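Side-chain contacts in serine-rich Repeat Adhesion Glycoprotein (Srr1) (Streptococcus agalactiae, PDB 4MBO), which binds fibrinogen as a serine-rich repeat surface glycoprotein and probably lets the bacterium adhere to host material through its immunoglobulin-like domains: residues 273-276 with 277-280; 62-65 with 66-70; 104-107 with 108-112. One frame throughout, in Å; residues are numbered along the deposited sequence. Where two conformers were deposited one is given.

Overall arrangement
Going from the N terminus, the chain meets contact 2 first, where the turn at 65-68 carries it from strand 59-64 of one sheet to strand 68-69 of another. Contact 3 follows at the end of strand 101-106, the neighbour of 59-64 in the same sheet, and closes a helical turn on the way to strand 116-126. Their centres lie about 24 Å apart within the bacterial Ig-like domain. Contact 1 comes last, in the C-terminal adhesin region, where residues 273-276 join strand 269-272 to strand 277-278 of a different sheet. Its centre is about 61 Å from that of contact 3. The three local contacts run in series, without nesting or crossing.

Contact 1 (273-276 with 277-280); sequences WKTN and SISS
In Thr275 a chi1 of -177° puts OG1 opposite its own backbone N and beside the carbonyl carbon, within reach of Ser277 O, while Ile278 runs out nearly straight beyond CG1 (chi2 172°), carrying CD1 back toward Trp273. These two reaches close the loop that takes the chain from strand 269-272, in one antiparallel sheet, to strand 277-278 of another, a sheet-to-sheet connection in this beta-rich adhesin domain. The Thr275 hydroxyl donates to Ser277 O over 3.0 Å, approaching from the flank of the carbonyl at 121° and a little tilted from its plane. The same torsion sets the methyl CG2 between the backbone N and the carbonyl carbon, where it too comes up against Ser277 O, at 3.1 Å. The residue thus presses on one carbonyl with both branches, a tight fit in which the hydroxyl supplies the polar bond. Thr275 CG2 also rests on Ile278 CG1, 4.0 Å away.

Trp273 is buried under the loop. Its indole N-H is used elsewhere, by Thr211 OG1, and its ring stacks with Tyr284 and meets Tyr260 edge-to-face. The ring is occupied by these partners, and the atom nearest the isoleucine is CB. Asn276, at the bend, points its CB away from the following segment; its amide ND2 donates to Phe202 O, tying the bend to strand 186-202. Ile278 also packs on Tyr284 and Met200. Across the loop its CD1 ends 4.2 Å from Trp273 CB, obliquely placed to the indole.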
# COMPACT_ATOMS: atom_id res chain seq x y z
N TRP A 273 -16.34 -19.59 11.22
CA TRP A 273 -16.86 -18.48 12.03
C TRP A 273 -17.81 -18.92 13.14
O TRP A 273 -18.27 -18.10 13.93
CB TRP A 273 -17.43 -17.38 11.17
CG TRP A 273 -16.40 -16.76 10.28
CD1 TRP A 273 -16.37 -16.81 8.92
CD2 TRP A 273 -15.26 -15.97 10.68
NE1 TRP A 273 -15.30 -16.10 8.44
CE2 TRP A 273 -14.57 -15.63 9.50
CE3 TRP A 273 -14.73 -15.57 11.91
CZ2 TRP A 273 -13.39 -14.87 9.52
CZ3 TRP A 273 -13.54 -14.83 11.92
CH2 TRP A 273 -12.90 -14.48 10.74
N LYS A 274 -18.13 -20.21 13.15
CA LYS A 274 -18.90 -20.82 14.26
C LYS A 274 -20.32 -20.32 14.38
O LYS A 274 -20.94 -20.40 15.48
CB LYS A 274 -18.20 -20.63 15.60
CG LYS A 274 -16.75 -21.04 15.64
CD LYS A 274 -16.23 -20.90 17.06
CE LYS A 274 -14.72 -20.96 17.13
NZ LYS A 274 -14.10 -22.19 16.56
N THR A 275 -20.86 -19.85 13.27
CA THR A 275 -22.23 -19.35 13.18
C THR A 275 -22.66 -19.27 11.76
O THR A 275 -21.82 -19.25 10.86
CB THR A 275 -22.37 -17.93 13.81
OG1 THR A 275 -23.75 -17.50 13.76
CG2 THR A 275 -21.47 -16.93 13.10
N ASN A 276 -23.98 -19.30 11.53
CA ASN A 276 -24.50 -19.07 10.20
C ASN A 276 -24.94 -17.60 9.99
O ASN A 276 -25.44 -17.25 8.92
CB ASN A 276 -25.68 -20.01 9.92
CG ASN A 276 -26.89 -19.65 10.73
OD1 ASN A 276 -26.78 -19.38 11.92
ND2 ASN A 276 -28.04 -19.59 10.09
N SER A 277 -24.71 -16.76 10.99
CA SER A 277 -25.12 -15.36 10.93
C SER A 277 -24.10 -14.45 11.60
O SER A 277 -23.64 -14.73 12.71
CB SER A 277 -26.47 -15.20 11.64
OG SER A 277 -26.95 -13.87 11.57
N ILE A 278 -23.74 -13.39 10.89
CA ILE A 278 -22.85 -12.36 11.42
C ILE A 278 -23.63 -11.07 11.27
O ILE A 278 -24.16 -10.76 10.19
CB ILE A 278 -21.50 -12.33 10.69
CG1 ILE A 278 -20.69 -13.60 11.07
CG2 ILE A 278 -20.72 -11.07 11.03
CD1 ILE A 278 -19.41 -13.82 10.29
N SER A 279 -23.74 -10.32 12.36
CA SER A 279 -24.54 -9.10 12.32
C SER A 279 -23.89 -7.97 11.54
O SER A 279 -22.68 -7.95 11.29
CB SER A 279 -24.92 -8.63 13.72
OG SER A 279 -23.80 -8.17 14.43
N SER A 280 -24.71 -6.99 11.20
CA SER A 280 -24.24 -5.84 10.40
C SER A 280 -23.13 -5.06 11.08
O SER A 280 -22.32 -4.46 10.38
CB SER A 280 -25.39 -4.91 10.05
OG SER A 280 -25.98 -4.40 11.23

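Contact 2 (62-65 with 66-70); sequences VKLS and DNLDT
Ser65 and Leu68 bracket a type I beta turn, closed by the bond from Leu68 N to Ser65 O at 3.1 Å. The turn links strand 59-64 of one sheet to strand 68-69 of another, as a crossing between the sheets of the Ig-like beta sandwich.

The Ser65 hydroxyl, held between its backbone N and carbonyl carbon (chi1 52°), donates to Asn67 OD1 over a short 2.7 Å. It meets the amide oxygen from nearly straight ahead, at 156° about OD1 and tilted slightly from the amide plane. Because Ser65 OG also accepts from Thr142 N, and Asn67 ND2 donates to Cys140 O, both polar groups are fixed between the turn and the chain around strand 139-145.

Leu64 and Leu68 meet on the apolar side. In the conformer described for Leu68, the two side chains cross at about a right angle, CD2 against CD2 at 4.1 Å, while Leu64 CD1 also lies 4.2 Å from Thr70 CG2. Leu68 packs further on Phe141 and Val124. Asp69 turns the other way, its carboxylate paired with Arg129 and with the N-H groups of Gln71 and Gly72.

On the exposed side, Asp66 has a calcium ion about 4 Å from its side chain. A single water donates to Leu64 O and to Asp66 OD1, each 2.7 Å from the water oxygen.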
# COMPACT_ATOMS: atom_id res chain seq x y z
N VAL A 62 13.88 17.39 -1.33
CA VAL A 62 12.66 17.45 -2.15
C VAL A 62 11.49 17.19 -1.20
O VAL A 62 11.42 16.15 -0.56
CB VAL A 62 12.68 16.44 -3.28
CG1 VAL A 62 11.37 16.45 -4.05
CG2 VAL A 62 13.85 16.72 -4.20
N LYS A 63 10.60 18.16 -1.07
CA LYS A 63 9.48 18.07 -0.13
C LYS A 63 8.23 17.57 -0.82
O LYS A 63 7.86 18.10 -1.85
CB LYS A 63 9.25 19.42 0.50
CG LYS A 63 10.49 20.03 1.14
CD LYS A 63 10.13 21.44 1.60
CE LYS A 63 11.30 22.21 2.13
NZ LYS A 63 10.75 23.50 2.62
N LEU A 64 7.58 16.57 -0.25
CA LEU A 64 6.31 16.09 -0.79
C LEU A 64 5.18 16.48 0.20
O LEU A 64 5.39 16.67 1.39
CB LEU A 64 6.31 14.57 -0.97
CG LEU A 64 7.49 13.95 -1.71
CD1 LEU A 64 7.32 12.43 -1.72
CD2 LEU A 64 7.60 14.54 -3.09
N SER A 65 3.98 16.62 -0.33
CA SER A 65 2.82 16.83 0.50
C SER A 65 2.58 15.62 1.39
O SER A 65 3.10 14.53 1.11
CB SER A 65 1.61 17.17 -0.38
OG SER A 65 1.39 16.22 -1.44
N ASP A 66 1.84 15.80 2.47
CA ASP A 66 1.60 14.75 3.43
C ASP A 66 0.89 13.55 2.87
O ASP A 66 0.88 12.49 3.50
CB ASP A 66 0.70 15.24 4.57
CG ASP A 66 1.39 16.11 5.54
OD1 ASP A 66 2.54 16.49 5.36
OD2 ASP A 66 0.71 16.42 6.56
N ASN A 67 0.25 13.69 1.72
CA ASN A 67 -0.49 12.59 1.16
C ASN A 67 0.23 11.89 0.04
O ASN A 67 -0.40 11.19 -0.73
CB ASN A 67 -1.84 13.08 0.66
CG ASN A 67 -1.72 14.17 -0.39
OD1 ASN A 67 -0.62 14.51 -0.83
ND2 ASN A 67 -2.86 14.70 -0.83
N LEU A 68 1.55 12.06 -0.04
CA LEU A 68 2.34 11.49 -1.13
C LEU A 68 3.58 10.81 -0.57
O LEU A 68 4.23 11.38 0.31
CB LEU A 68 2.71 12.65 -2.06
CG LEU A 68 3.24 12.40 -3.45
CD1 LEU A 68 2.21 11.72 -4.31
CD2 LEU A 68 3.67 13.73 -4.09
N ASP A 69 3.90 9.58 -1.03
CA ASP A 69 5.07 8.82 -0.57
C ASP A 69 5.80 8.21 -1.77
O ASP A 69 5.32 8.29 -2.89
CB ASP A 69 4.72 7.79 0.51
CG ASP A 69 3.90 6.63 0.01
OD1 ASP A 69 4.29 6.04 -1.01
OD2 ASP A 69 2.90 6.25 0.70
N THR A 70 6.99 7.70 -1.52
CA THR A 70 7.83 7.07 -2.53
C THR A 70 7.76 5.54 -2.51
O THR A 70 8.57 4.86 -3.16
CB THR A 70 9.31 7.43 -2.26
OG1 THR A 70 9.65 7.01 -0.92
CG2 THR A 70 9.51 8.92 -2.40
O HOH W 1 4.59 17.38 3.92

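Contact 3 (104-107 with 108-112); sequences YTWT and RYAST
Thr107 and Ala110 form the tight part of this contact, at the point where strand 101-106 gives way to a short, weakly bonded helical turn at 108-111. With chi1 at 63°, Thr107 OG1 sits between its backbone N and carbonyl carbon and looks forward over the start of the turn. There it accepts from Ala110 N at 3.0 Å along a nearly straight N-H line (163°). The Ala110 methyl presses in close by, 3.5 Å from the same Thr107 OG1. In addition, Thr107 O takes the N-H of Ser111 at 3.1 Å, so that one residue grips the turn through side chain and backbone together. The hydroxyl can itself donate outward, and Leu89 O receives it, which joins the cap to strand 89-95.

The same Ala110 methyl also rests obliquely against the indole of Trp106, 3.9 Å from CE3. This tryptophan lies deep among Phe49, Ile51, Leu90 and Ile116, reaching side chains of both facing sheets.

The outer side is looser, polar and open to solvent. Arg108 is exposed there and touches Thr107 through CB alone; its CG, anti to the backbone N (chi1 -176°), leads away from the strand end, toward a salt bridge between NE and Glu56. Tyr109 likewise heads off, its hydroxyl bonded to Asp84. Two hydroxyls reinforce the backbone bonds of the turn: Ser111 OG donates to Arg108 O and Thr112 OG1 to Tyr109 O, each at 2.6 Å and in the plane of the carbonyl it meets. Tyr109 O accepts from Thr112 N as well. The arrangement is that of a threonine N-cap on a single helical turn, placed in the connection from strand 101-106 of one sheet to strand 116-126 of the facing sheet in an Ig-like beta sandwich.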
# COMPACT_ATOMS: atom_id res chain seq x y z
N TYR A 104 18.60 14.13 0.02
CA TYR A 104 19.77 13.66 -0.72
C TYR A 104 21.03 14.23 -0.10
O TYR A 104 21.10 15.40 0.25
CB TYR A 104 19.70 14.08 -2.18
CG TYR A 104 18.67 13.34 -2.98
CD1 TYR A 104 18.99 12.15 -3.63
CD2 TYR A 104 17.41 13.85 -3.16
CE1 TYR A 104 18.03 11.48 -4.39
CE2 TYR A 104 16.45 13.21 -3.90
CZ TYR A 104 16.77 12.03 -4.52
OH TYR A 104 15.76 11.43 -5.25
N THR A 105 22.05 13.37 0.02
CA THR A 105 23.33 13.75 0.60
C THR A 105 24.45 13.59 -0.43
O THR A 105 24.63 12.49 -0.99
CB THR A 105 23.63 12.89 1.82
OG1 THR A 105 22.54 12.99 2.76
CG2 THR A 105 24.95 13.34 2.51
N TRP A 106 25.18 14.67 -0.69
CA TRP A 106 26.25 14.65 -1.67
C TRP A 106 27.43 13.78 -1.22
O TRP A 106 27.84 13.80 -0.05
CB TRP A 106 26.76 16.06 -1.94
CG TRP A 106 25.72 16.97 -2.51
CD1 TRP A 106 25.07 17.96 -1.87
CD2 TRP A 106 25.19 16.94 -3.85
NE1 TRP A 106 24.16 18.55 -2.70
CE2 TRP A 106 24.27 17.98 -3.95
CE3 TRP A 106 25.45 16.15 -4.98
CZ2 TRP A 106 23.57 18.25 -5.15
CZ3 TRP A 106 24.76 16.40 -6.17
CH2 TRP A 106 23.81 17.43 -6.24
N THR A 107 28.02 13.08 -2.17
CA THR A 107 29.16 12.22 -1.88
C THR A 107 30.52 12.92 -1.93
O THR A 107 30.66 14.06 -2.36
CB THR A 107 29.20 11.08 -2.90
OG1 THR A 107 29.42 11.65 -4.21
CG2 THR A 107 27.95 10.23 -2.87
N ARG A 108 31.56 12.20 -1.49
CA ARG A 108 32.92 12.70 -1.59
C ARG A 108 33.23 12.92 -3.07
O ARG A 108 33.78 13.95 -3.46
CB ARG A 108 33.91 11.68 -0.96
CG ARG A 108 35.35 12.12 -0.91
CD ARG A 108 36.22 11.28 0.05
NE ARG A 108 35.60 11.14 1.38
CZ ARG A 108 35.36 10.00 2.02
NH1 ARG A 108 35.81 8.82 1.58
NH2 ARG A 108 34.77 10.05 3.20
N TYR A 109 32.83 11.97 -3.90
CA TYR A 109 33.07 12.09 -5.35
C TYR A 109 32.44 13.39 -5.88
O TYR A 109 33.09 14.16 -6.60
CB TYR A 109 32.53 10.89 -6.11
CG TYR A 109 32.52 11.13 -7.63
CD1 TYR A 109 33.71 11.15 -8.35
CD2 TYR A 109 31.33 11.36 -8.31
CE1 TYR A 109 33.71 11.38 -9.71
CE2 TYR A 109 31.33 11.58 -9.67
CZ TYR A 109 32.53 11.59 -10.38
OH TYR A 109 32.58 11.82 -11.75
N ALA A 110 31.19 13.66 -5.50
CA ALA A 110 30.56 14.88 -5.94
C ALA A 110 31.32 16.14 -5.54
O ALA A 110 31.35 17.09 -6.28
CB ALA A 110 29.12 14.96 -5.42
N SER A 111 31.91 16.14 -4.33
CA SER A 111 32.65 17.30 -3.83
C SER A 111 33.93 17.63 -4.64
O SER A 111 34.46 18.72 -4.51
CB SER A 111 33.00 17.14 -2.33
OG SER A 111 33.98 16.12 -2.09
N THR A 112 34.37 16.70 -5.50
CA THR A 112 35.56 16.90 -6.33
C THR A 112 35.22 17.55 -7.67
O THR A 112 36.10 17.97 -8.41
CB THR A 112 36.30 15.57 -6.66
OG1 THR A 112 35.50 14.74 -7.52
CG2 THR A 112 36.64 14.81 -5.39